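Local structure of TETR family transcriptional repressor LFRR (Mycobacterium smegmatis, 2V57) at the interface of chains A and B. The protein represses transcription of the lfrRA efflux-pump operon by binding the lfrR-lfrA promoter region as a TetR-family helix-turn-helix regulator, and binds drugs such as proflavine. Numbering follows the deposited sequence. Chains: chain A/B, TETR family transcriptional repressor LFRR.

The interface of chains A and B. Residues chain A 104-105, 108-109, 157; chain B 104, 107-108, 112, 157.
A:Tyr108 reaches across the dimer interface and buries 96 Å² against chain B, more than any other residue of this patch. Its CG lies beside the backbone N (chi1 -81°), which carries the ring across B:Tyr108, its hydroxyl end pointing towards B:Gln157. At the tip the phenol OH donates a hydrogen bond to the side-chain carbonyl OE1 of B:Gln157, 2.6 Å away. The bond is short but comes in from the side of the carbonyl: the C=O...OH angle is 107°, and the hydroxyl stands above the carbonyl plane, not on a lone pair. The amide of A:Gln157 comes near the same OH from its own chain, with weak contacts at most.

One face of the A:Tyr108 ring is covered by B:Tyr108, whose CB makes a CH-pi contact 3.7 Å from the centroid of the A:Tyr108 ring, offset toward the rim. At the edge, in plane, the backbone O of B:Leu104 is 3.5 Å from CE1 of A:Tyr108. With CG anti to the backbone N, the B:Tyr108 side chain runs across A:Tyr108 at about a right angle and its ring ends on A:Leu104, CZ lying 3.6 Å from A:Leu104 CB; these two side chains also cross at about a right angle. Farther out, the CD1 tip of B:Ile112 packs 4.0 Å from the ring atom CD1 of A:Phe105.

Within chain B, the amide NE2 of B:Gln157 sits over the centre of the B:Tyr107 ring, which backs the acceptor of A:Tyr108. A water joins the chains here, 3.0 Å from A:Gln157 OE1 and 3.2 Å from the phenol OH of B:Tyr107.

The patch belongs to the repressor dimer interface, a pairing typical of TetR proteins and two-fold overall, although the two Tyr108 and the two Gln157 differ in chi1 here (Tyr108 -160° in B). A:Tyr108 closes helix 102-108, B:Tyr108 lies just past the shorter helix 102-106, and both Gln157 project from helix 147-164, apart from the DNA-binding motif.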
loop_
_atom_site.group_PDB
_atom_site.type_symbol
_atom_site.label_atom_id
_atom_site.label_comp_id
_atom_site.label_asym_id
_atom_site.label_seq_id
_atom_site.Cartn_x
_atom_site.Cartn_y
_atom_site.Cartn_z
ATOM N N LEU A 104 7.117 -0.345 -3.294
ATOM C CA LEU A 104 6.076 -1.074 -2.584
ATOM C C LEU A 104 6.665 -1.775 -1.361
ATOM O O LEU A 104 6.085 -1.760 -0.279
ATOM C CB LEU A 104 5.390 -2.096 -3.503
ATOM C CG LEU A 104 4.675 -1.533 -4.732
ATOM C CD1 LEU A 104 4.260 -2.683 -5.633
ATOM C CD2 LEU A 104 3.473 -0.708 -4.317
ATOM N N PHE A 105 7.813 -2.411 -1.541
ATOM C CA PHE A 105 8.461 -3.091 -0.425
ATOM C C PHE A 105 8.712 -2.136 0.750
ATOM O O PHE A 105 8.351 -2.436 1.904
ATOM C CB PHE A 105 9.776 -3.706 -0.870
ATOM C CG PHE A 105 10.518 -4.423 0.242
ATOM C CD1 PHE A 105 10.194 -5.724 0.576
ATOM C CD2 PHE A 105 11.539 -3.793 0.931
ATOM C CE1 PHE A 105 10.869 -6.386 1.583
ATOM C CE2 PHE A 105 12.228 -4.461 1.947
ATOM C CZ PHE A 105 11.886 -5.754 2.268
ATOM N N TYR A 108 5.515 -1.106 2.586
ATOM C CA TYR A 108 4.698 -2.161 3.180
ATOM C C TYR A 108 5.381 -3.101 4.198
ATOM O O TYR A 108 4.699 -3.770 4.994
ATOM C CB TYR A 108 3.978 -2.943 2.091
ATOM C CG TYR A 108 2.734 -2.248 1.593
ATOM C CD1 TYR A 108 1.624 -2.107 2.424
ATOM C CD2 TYR A 108 2.647 -1.763 0.298
ATOM C CE1 TYR A 108 0.459 -1.487 1.976
ATOM C CE2 TYR A 108 1.494 -1.126 -0.161
ATOM C CZ TYR A 108 0.397 -0.999 0.688
ATOM O OH TYR A 108 -0.767 -0.383 0.262
ATOM N N GLU A 109 6.709 -3.130 4.205
ATOM C CA GLU A 109 7.429 -3.968 5.162
ATOM C C GLU A 109 7.279 -3.324 6.536
ATOM O O GLU A 109 7.737 -2.202 6.754
ATOM C CB GLU A 109 8.905 -4.104 4.771
ATOM C CG GLU A 109 9.540 -5.433 5.194
ATOM C CD GLU A 109 9.750 -5.536 6.701
ATOM O OE1 GLU A 109 9.908 -4.482 7.354
ATOM O OE2 GLU A 109 9.764 -6.667 7.236
ATOM N N GLN A 157 1.036 4.208 -6.488
ATOM C CA GLN A 157 0.996 2.838 -5.978
ATOM C C GLN A 157 0.357 1.839 -6.931
ATOM O O GLN A 157 0.903 0.747 -7.160
ATOM C CB GLN A 157 0.257 2.756 -4.639
ATOM C CG GLN A 157 0.226 1.335 -4.142
ATOM C CD GLN A 157 -0.572 1.157 -2.872
ATOM O OE1 GLN A 157 -1.577 0.444 -2.844
ATOM N NE2 GLN A 157 -0.124 1.796 -1.819
ATOM N N LEU B 104 -4.010 -1.873 5.884
ATOM C CA LEU B 104 -2.690 -1.405 5.470
ATOM C C LEU B 104 -1.624 -2.426 5.820
ATOM O O LEU B 104 -0.592 -2.549 5.142
ATOM C CB LEU B 104 -2.341 -0.089 6.167
ATOM C CG LEU B 104 -3.207 1.131 5.844
ATOM C CD1 LEU B 104 -3.003 2.194 6.913
ATOM C CD2 LEU B 104 -2.869 1.679 4.459
ATOM N N TYR B 107 -2.594 -5.806 3.277
ATOM C CA TYR B 107 -2.799 -5.670 1.830
ATOM C C TYR B 107 -1.714 -6.318 0.959
ATOM O O TYR B 107 -2.024 -7.104 0.069
ATOM C CB TYR B 107 -2.976 -4.198 1.441
ATOM C CG TYR B 107 -3.287 -4.014 -0.032
ATOM C CD1 TYR B 107 -4.555 -4.303 -0.541
ATOM C CD2 TYR B 107 -2.320 -3.560 -0.908
ATOM C CE1 TYR B 107 -4.838 -4.152 -1.890
ATOM C CE2 TYR B 107 -2.598 -3.393 -2.259
ATOM C CZ TYR B 107 -3.857 -3.689 -2.744
ATOM O OH TYR B 107 -4.128 -3.521 -4.094
ATOM N N TYR B 108 -0.454 -6.009 1.240
ATOM C CA TYR B 108 0.669 -6.419 0.383
ATOM C C TYR B 108 1.381 -7.645 0.970
ATOM O O TYR B 108 2.447 -8.045 0.506
ATOM C CB TYR B 108 1.653 -5.238 0.221
ATOM C CG TYR B 108 2.579 -5.341 -0.975
ATOM C CD1 TYR B 108 2.072 -5.385 -2.276
ATOM C CD2 TYR B 108 3.971 -5.392 -0.804
ATOM C CE1 TYR B 108 2.927 -5.501 -3.383
ATOM C CE2 TYR B 108 4.835 -5.496 -1.902
ATOM C CZ TYR B 108 4.304 -5.549 -3.190
ATOM O OH TYR B 108 5.149 -5.664 -4.280
ATOM N N ILE B 112 4.964 -9.488 0.481
ATOM C CA ILE B 112 5.949 -9.317 1.545
ATOM C C ILE B 112 6.455 -10.664 2.048
ATOM O O ILE B 112 7.640 -10.823 2.298
ATOM C CB ILE B 112 5.381 -8.487 2.724
ATOM C CG1 ILE B 112 5.155 -7.031 2.292
ATOM C CG2 ILE B 112 6.331 -8.519 3.919
ATOM C CD1 ILE B 112 6.417 -6.317 1.850
ATOM N N GLN B 157 -6.781 2.843 0.906
ATOM C CA GLN B 157 -5.688 2.949 1.870
ATOM C C GLN B 157 -5.305 4.397 2.156
ATOM O O GLN B 157 -4.891 4.726 3.271
ATOM C CB GLN B 157 -4.514 2.100 1.434
ATOM C CG GLN B 157 -4.916 0.627 1.455
ATOM C CD GLN B 157 -3.853 -0.272 0.908
ATOM O OE1 GLN B 157 -2.922 -0.650 1.623
ATOM N NE2 GLN B 157 -3.974 -0.622 -0.370
HETATM O O HOH W 1 -3.513 -0.559 -4.975
#